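Local coordinates for protein Exo-beta-1,4-mannosidase (Rhizomucor miehei, PDB 4LYP) that removes terminal non-reducing beta-D-mannose residues from beta-mannosides as a family 5 glycoside hydrolase, and also shows transglycosylation activity, at residues 415-418 and 419-422; 271-274 and 275-279; 126-129 and 130-133. All blocks are in the same frame, centred on the assembly; numbering follows the deposited sequence.

Interaction 1 (415-418 and 419-422)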
# COMPACT_ATOMS: atom_id res chain seq x y z
N HIS A 415 12.92 1.06 -6.42
CA HIS A 415 13.78 2.04 -5.77
C HIS A 415 14.51 1.42 -4.55
O HIS A 415 15.31 2.14 -3.91
CB HIS A 415 13.02 3.29 -5.34
CG HIS A 415 12.11 3.03 -4.18
ND1 HIS A 415 11.33 1.89 -4.10
CD2 HIS A 415 11.91 3.77 -3.03
CE1 HIS A 415 10.67 1.94 -2.95
NE2 HIS A 415 10.99 3.06 -2.29
N GLU A 416 14.26 0.14 -4.26
CA GLU A 416 14.83 -0.54 -3.11
C GLU A 416 15.44 -1.82 -3.56
O GLU A 416 15.08 -2.39 -4.59
CB GLU A 416 13.66 -0.87 -2.13
CG GLU A 416 13.27 0.37 -1.34
CD GLU A 416 11.99 0.26 -0.56
OE1 GLU A 416 11.23 -0.73 -0.67
OE2 GLU A 416 11.76 1.17 0.28
N PRO A 417 16.34 -2.42 -2.72
CA PRO A 417 16.95 -3.70 -3.10
C PRO A 417 15.90 -4.77 -3.26
O PRO A 417 15.01 -4.97 -2.40
CB PRO A 417 17.89 -3.98 -1.91
CG PRO A 417 18.18 -2.62 -1.34
CD PRO A 417 16.86 -1.85 -1.48
N HIS A 418 16.02 -5.59 -4.30
CA HIS A 418 15.13 -6.71 -4.46
C HIS A 418 15.25 -7.58 -3.25
O HIS A 418 16.34 -7.98 -2.85
CB HIS A 418 15.44 -7.53 -5.72
CG HIS A 418 15.49 -6.76 -6.97
ND1 HIS A 418 14.66 -5.70 -7.31
CD2 HIS A 418 16.32 -6.96 -8.07
CE1 HIS A 418 14.98 -5.27 -8.55
NE2 HIS A 418 16.01 -6.03 -8.99
N GLY A 419 14.11 -8.02 -2.68
CA GLY A 419 14.12 -8.97 -1.59
C GLY A 419 14.30 -8.40 -0.22
O GLY A 419 14.40 -9.16 0.75
N TRP A 420 14.30 -7.07 -0.05
CA TRP A 420 14.43 -6.49 1.28
C TRP A 420 13.32 -6.97 2.24
O TRP A 420 13.64 -7.52 3.31
CB TRP A 420 14.45 -4.97 1.17
CG TRP A 420 14.76 -4.19 2.40
CD1 TRP A 420 15.29 -4.67 3.61
CD2 TRP A 420 14.60 -2.78 2.58
NE1 TRP A 420 15.47 -3.62 4.49
CE2 TRP A 420 15.06 -2.46 3.88
CE3 TRP A 420 14.10 -1.74 1.77
CZ2 TRP A 420 15.06 -1.14 4.39
CZ3 TRP A 420 14.09 -0.44 2.29
CH2 TRP A 420 14.55 -0.15 3.55
N TYR A 421 12.08 -6.76 1.85
CA TYR A 421 10.95 -6.97 2.76
C TYR A 421 10.00 -8.05 2.24
O TYR A 421 9.10 -8.47 2.99
CB TYR A 421 10.18 -5.64 2.92
CG TYR A 421 10.92 -4.59 3.74
CD1 TYR A 421 11.52 -4.95 4.92
CD2 TYR A 421 10.93 -3.27 3.34
CE1 TYR A 421 12.11 -3.96 5.75
CE2 TYR A 421 11.47 -2.29 4.15
CZ TYR A 421 12.03 -2.66 5.37
OH TYR A 421 12.54 -1.72 6.28
N SER A 422 10.15 -8.54 1.00
CA SER A 422 9.18 -9.52 0.43
C SER A 422 9.00 -10.67 1.34
O SER A 422 9.93 -11.27 1.88
CB SER A 422 9.74 -10.03 -0.88
OG SER A 422 9.61 -9.11 -1.95

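Interaction 2 (271-274 and 275-279)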
# COMPACT_ATOMS: atom_id res chain seq x y z
N LEU A 271 4.54 10.85 12.61
CA LEU A 271 4.94 12.09 13.31
C LEU A 271 4.15 12.24 14.59
O LEU A 271 4.27 11.37 15.47
CB LEU A 271 4.79 13.28 12.31
CG LEU A 271 5.68 13.13 11.06
CD1 LEU A 271 5.45 14.31 10.10
CD2 LEU A 271 7.19 13.02 11.36
N ASP A 272 3.30 13.23 14.68
CA ASP A 272 2.54 13.51 15.92
C ASP A 272 1.03 13.52 15.60
O ASP A 272 0.60 13.30 14.46
CB ASP A 272 3.06 14.85 16.54
CG ASP A 272 2.89 16.06 15.61
OD1 ASP A 272 2.40 15.91 14.44
OD2 ASP A 272 3.36 17.16 15.97
N GLU A 273 0.27 13.84 16.66
CA GLU A 273 -1.21 13.85 16.48
C GLU A 273 -1.65 15.00 15.54
O GLU A 273 -2.61 14.86 14.82
CB GLU A 273 -1.90 13.94 17.81
CG GLU A 273 -3.39 13.40 17.70
CD GLU A 273 -4.14 13.27 19.05
OE1 GLU A 273 -3.57 13.75 20.05
OE2 GLU A 273 -5.36 12.79 19.10
N TYR A 274 -0.91 16.12 15.52
CA TYR A 274 -1.25 17.24 14.63
C TYR A 274 -1.19 16.76 13.18
O TYR A 274 -2.07 17.02 12.38
CB TYR A 274 -0.21 18.40 14.84
CG TYR A 274 -0.48 19.59 13.94
CD1 TYR A 274 -1.35 20.58 14.37
CD2 TYR A 274 0.08 19.68 12.63
CE1 TYR A 274 -1.67 21.67 13.55
CE2 TYR A 274 -0.25 20.77 11.82
CZ TYR A 274 -1.10 21.75 12.30
OH TYR A 274 -1.41 22.85 11.50
N ASP A 275 -0.10 16.07 12.83
CA ASP A 275 0.06 15.54 11.47
C ASP A 275 -1.07 14.54 11.17
O ASP A 275 -1.64 14.52 10.06
CB ASP A 275 1.42 14.86 11.36
CG ASP A 275 1.64 14.10 10.07
OD1 ASP A 275 1.81 14.77 9.01
OD2 ASP A 275 1.70 12.86 10.15
N PHE A 276 -1.36 13.66 12.15
CA PHE A 276 -2.46 12.69 11.98
C PHE A 276 -3.77 13.37 11.68
O PHE A 276 -4.52 12.96 10.76
CB PHE A 276 -2.52 11.83 13.26
CG PHE A 276 -3.53 10.72 13.21
CD1 PHE A 276 -4.85 10.93 13.63
CD2 PHE A 276 -3.15 9.43 12.76
CE1 PHE A 276 -5.75 9.86 13.62
CE2 PHE A 276 -4.05 8.39 12.75
CZ PHE A 276 -5.33 8.60 13.20
N ASP A 277 -4.12 14.40 12.45
CA ASP A 277 -5.39 15.10 12.27
C ASP A 277 -5.43 15.90 10.97
O ASP A 277 -6.47 16.04 10.34
CB ASP A 277 -5.70 16.00 13.49
CG ASP A 277 -6.00 15.19 14.72
OD1 ASP A 277 -6.26 13.97 14.63
OD2 ASP A 277 -6.08 15.78 15.82
N ARG A 278 -4.29 16.45 10.60
CA ARG A 278 -4.20 17.24 9.36
C ARG A 278 -4.63 16.36 8.14
O ARG A 278 -5.27 16.84 7.21
CB ARG A 278 -2.77 17.70 9.17
CG ARG A 278 -2.44 18.33 7.86
CD ARG A 278 -1.11 19.07 7.84
NE ARG A 278 -0.01 18.15 8.15
CZ ARG A 278 1.19 18.50 8.61
NH1 ARG A 278 1.51 19.80 8.74
NH2 ARG A 278 2.11 17.53 8.94
N ALA A 279 -4.28 15.06 8.19
CA ALA A 279 -4.63 14.16 7.11
C ALA A 279 -6.05 13.59 7.27
O ALA A 279 -6.74 13.34 6.31
CB ALA A 279 -3.65 12.96 7.07
O HOH W 1 1.62 11.36 12.41
O HOH W 2 -6.56 12.37 16.82

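Interaction 3 (126-129 and 130-133)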
# COMPACT_ATOMS: atom_id res chain seq x y z
N GLY A 126 -2.39 -2.08 -22.19
CA GLY A 126 -1.96 -3.40 -21.71
C GLY A 126 -1.84 -3.35 -20.17
O GLY A 126 -2.23 -4.33 -19.44
N VAL A 127 -1.26 -2.32 -19.63
CA VAL A 127 -1.06 -2.25 -18.19
C VAL A 127 -2.45 -2.01 -17.50
O VAL A 127 -2.74 -2.64 -16.50
CB VAL A 127 -0.05 -1.12 -17.82
CG1 VAL A 127 0.05 -0.96 -16.30
CG2 VAL A 127 1.30 -1.44 -18.43
N PHE A 128 -3.29 -1.16 -18.05
CA PHE A 128 -4.61 -0.96 -17.49
C PHE A 128 -5.41 -2.24 -17.42
O PHE A 128 -6.10 -2.51 -16.44
CB PHE A 128 -5.32 0.15 -18.27
CG PHE A 128 -6.15 1.10 -17.44
CD1 PHE A 128 -6.87 0.70 -16.30
CD2 PHE A 128 -6.15 2.49 -17.81
CE1 PHE A 128 -7.60 1.66 -15.56
CE2 PHE A 128 -6.95 3.40 -17.12
CZ PHE A 128 -7.62 3.02 -15.98
N VAL A 129 -5.32 -3.05 -18.49
CA VAL A 129 -6.03 -4.34 -18.47
C VAL A 129 -5.49 -5.21 -17.33
O VAL A 129 -6.25 -6.03 -16.78
CB VAL A 129 -5.93 -4.96 -19.89
CG1 VAL A 129 -6.31 -6.46 -19.84
CG2 VAL A 129 -6.80 -4.24 -20.88
N GLY A 130 -4.21 -5.09 -16.98
CA GLY A 130 -3.72 -5.84 -15.83
C GLY A 130 -4.47 -5.50 -14.56
O GLY A 130 -4.71 -6.35 -13.72
N LEU A 131 -4.78 -4.20 -14.38
CA LEU A 131 -5.58 -3.81 -13.20
C LEU A 131 -7.00 -4.41 -13.28
O LEU A 131 -7.54 -4.89 -12.26
CB LEU A 131 -5.62 -2.25 -13.11
CG LEU A 131 -6.31 -1.66 -11.87
CD1 LEU A 131 -5.71 -2.17 -10.56
CD2 LEU A 131 -6.19 -0.17 -11.96
N ASP A 132 -7.60 -4.51 -14.48
CA ASP A 132 -8.89 -5.15 -14.61
C ASP A 132 -8.80 -6.60 -14.17
O ASP A 132 -9.65 -7.10 -13.47
CB ASP A 132 -9.34 -5.17 -16.12
CG ASP A 132 -9.68 -3.82 -16.69
OD1 ASP A 132 -9.88 -2.82 -15.96
OD2 ASP A 132 -9.78 -3.77 -17.94
N TYR A 133 -7.77 -7.33 -14.62
CA TYR A 133 -7.60 -8.72 -14.25
C TYR A 133 -7.31 -8.88 -12.75
O TYR A 133 -7.82 -9.81 -12.12
CB TYR A 133 -6.49 -9.42 -15.05
CG TYR A 133 -6.93 -9.94 -16.38
CD1 TYR A 133 -7.59 -11.12 -16.46
CD2 TYR A 133 -6.75 -9.18 -17.55
CE1 TYR A 133 -8.02 -11.62 -17.71
CE2 TYR A 133 -7.17 -9.65 -18.78
CZ TYR A 133 -7.83 -10.85 -18.86
OH TYR A 133 -8.24 -11.35 -20.06

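Interaction 1 (415-418 and 419-422)
The carboxylate of Glu416 lies against the benzene half of the Trp420 indole, meeting it at the rim. OE2 comes closest, 3.5 Å from Trp420 CZ3 and near the ring plane, while Glu416 CD sits 3.6 Å from the same carbon. The carboxylate plane stands almost upright to the indole (83°), and Glu416 CG also lies in the ring plane, 3.8 Å from Trp420 CE3. This is contact with C-H edges, which carry a slight positive charge and should suit a carboxylate. Trp420 keeps CG anti to the backbone N (chi1 -172°), a setting that carries the indole back toward Glu416. Pro417 adds an apolar touch, its CD 4.3 Å from Trp420 CE3.

Between the two side chains the chain reverses in a type II beta turn from Pro417 to Trp420, closed by Trp420 N donating to Pro417 O (3.2 Å, N-H...O 153°). Gly419 takes the third position with a positive phi, the usual place for glycine in a type II turn. The turn belongs to the loop between strands 386-394 and 423-424 of the TIM barrel. Glu416, just before it, lines one of two guanidine pockets, with Trp153, Glu238, Trp293 and Asn296, a position consistent with the active site of a TIM-barrel glycosidase; its OE2 also hydrogen-bonds a Tris molecule, probably from the crystallisation liquor.

Further out, the indole NE1 hydrogen-bonds Glu295 OE1, and one indole face carries the Tyr421 ring, with CE2 over its centre and OH bonded to Asn296 OD1. Glu416 CG also packs over one face of the His415 imidazole, which stacks on Trp155.

Interaction 2 (271-274 and 275-279)
Asp272 O is gripped twice: Phe276 N donates to it in the carbonyl plane (3.1 Å), and a water, also bound to Leu271 N and Asp275 OD2, donates to it as well. This is the N-terminus of helix 273-280, on the outside of the TIM barrel, with Asp272 as N-cap. Its CG lies between the backbone N and the carbonyl carbon (chi1 60°), which swings OD1 forward to accept from Asp275 N at 3.0 Å, met from above the carboxylate plane.

Asp275 has both oxygens occupied. OD2 takes the water, whereas OD1 offers its anti lone pair to Arg278 NH2, a 2.8 Å salt bridge lying in the guanidinium plane; the same NH2 also pairs with Glu241. Leu271 CD1 covers the carboxylate, 3.8 Å from Asp275 CG.

A second water sits 2.6 Å from Glu273 OE2 and close to Asp277 OD1, between two acids, one helical turn apart, that would probably repel each other. Past the salt bridge, Tyr274 presents its ring edge to one face of the guanidinium, the two planes 86° apart, with CE2 3.7 Å from Arg278 NH1.

Interaction 3 (126-129 and 130-133)
Val129 holds CG1 anti to the backbone N (chi1 164°), and Tyr133 turns its ring back along the helix with chi1 at -85°; together these settings bring the two side chains side by side, pointing the same way. The methyl meets the tyrosine at the ring edge and in its plane, with Val129 CG1 3.5 Å from Tyr133 CE2, so the touch is methyl against C-H rather than packing on a face. The same edge leans on the backbone: Tyr133 CD2 is 3.3 Å from Val129 O, the carbonyl that also accepts from Tyr133 N at 2.9 Å. The ring makes a cation-pi contact with Arg78.

One position earlier, Asp132 N donates to Phe128 O (3.2 Å) in the carbonyl plane, while CB of Asp132 packs 3.3 Å from Val129 O. Its buried carboxylate is satisfied from outside the helix: OD1 by Tyr224 OH, OD2 by Arg215 in a salt bridge and by Thr218 OG1. Arg215 also makes a cation-pi contact with the Phe128 ring, so one arginine serves two residues a helical turn apart. A further apolar touch joins Phe128 CE1 to Leu131 CD2 at 4.3 Å, and Leu131 continues onto Met66 of helix 65-69.

Gly130 N donates to Gly126 O (3.2 Å) and, weakly, to Val127 O, an i to i+3 pair. The i to i+4 bonds of Gly130, Asp132 and Tyr133 are those of an alpha-helix, here helix 125-140, which links parallel neighbours 95-99 and 144-148 as the helical layer of a TIM-barrel beta-alpha-beta unit.

Along the chain the order is interaction 3, interaction 2, interaction 1, and none touches another. Interactions 2 and 3 lie on opposite sides of the chain's centre, their own centres about 35 Å apart, in two helices of the outer layer of the TIM barrel: helix 125-140 precedes strand 144-148, and helix 273-280 sits between strands 262-264 and 288-292. Interaction 1, centred about 29 Å from interaction 2 and 24 Å from interaction 3, belongs instead to a loop between strands 386-394 and 423-424. It alone of the three contributes a residue to one of the two guanidine pockets; the others build the helical surround of the barrel.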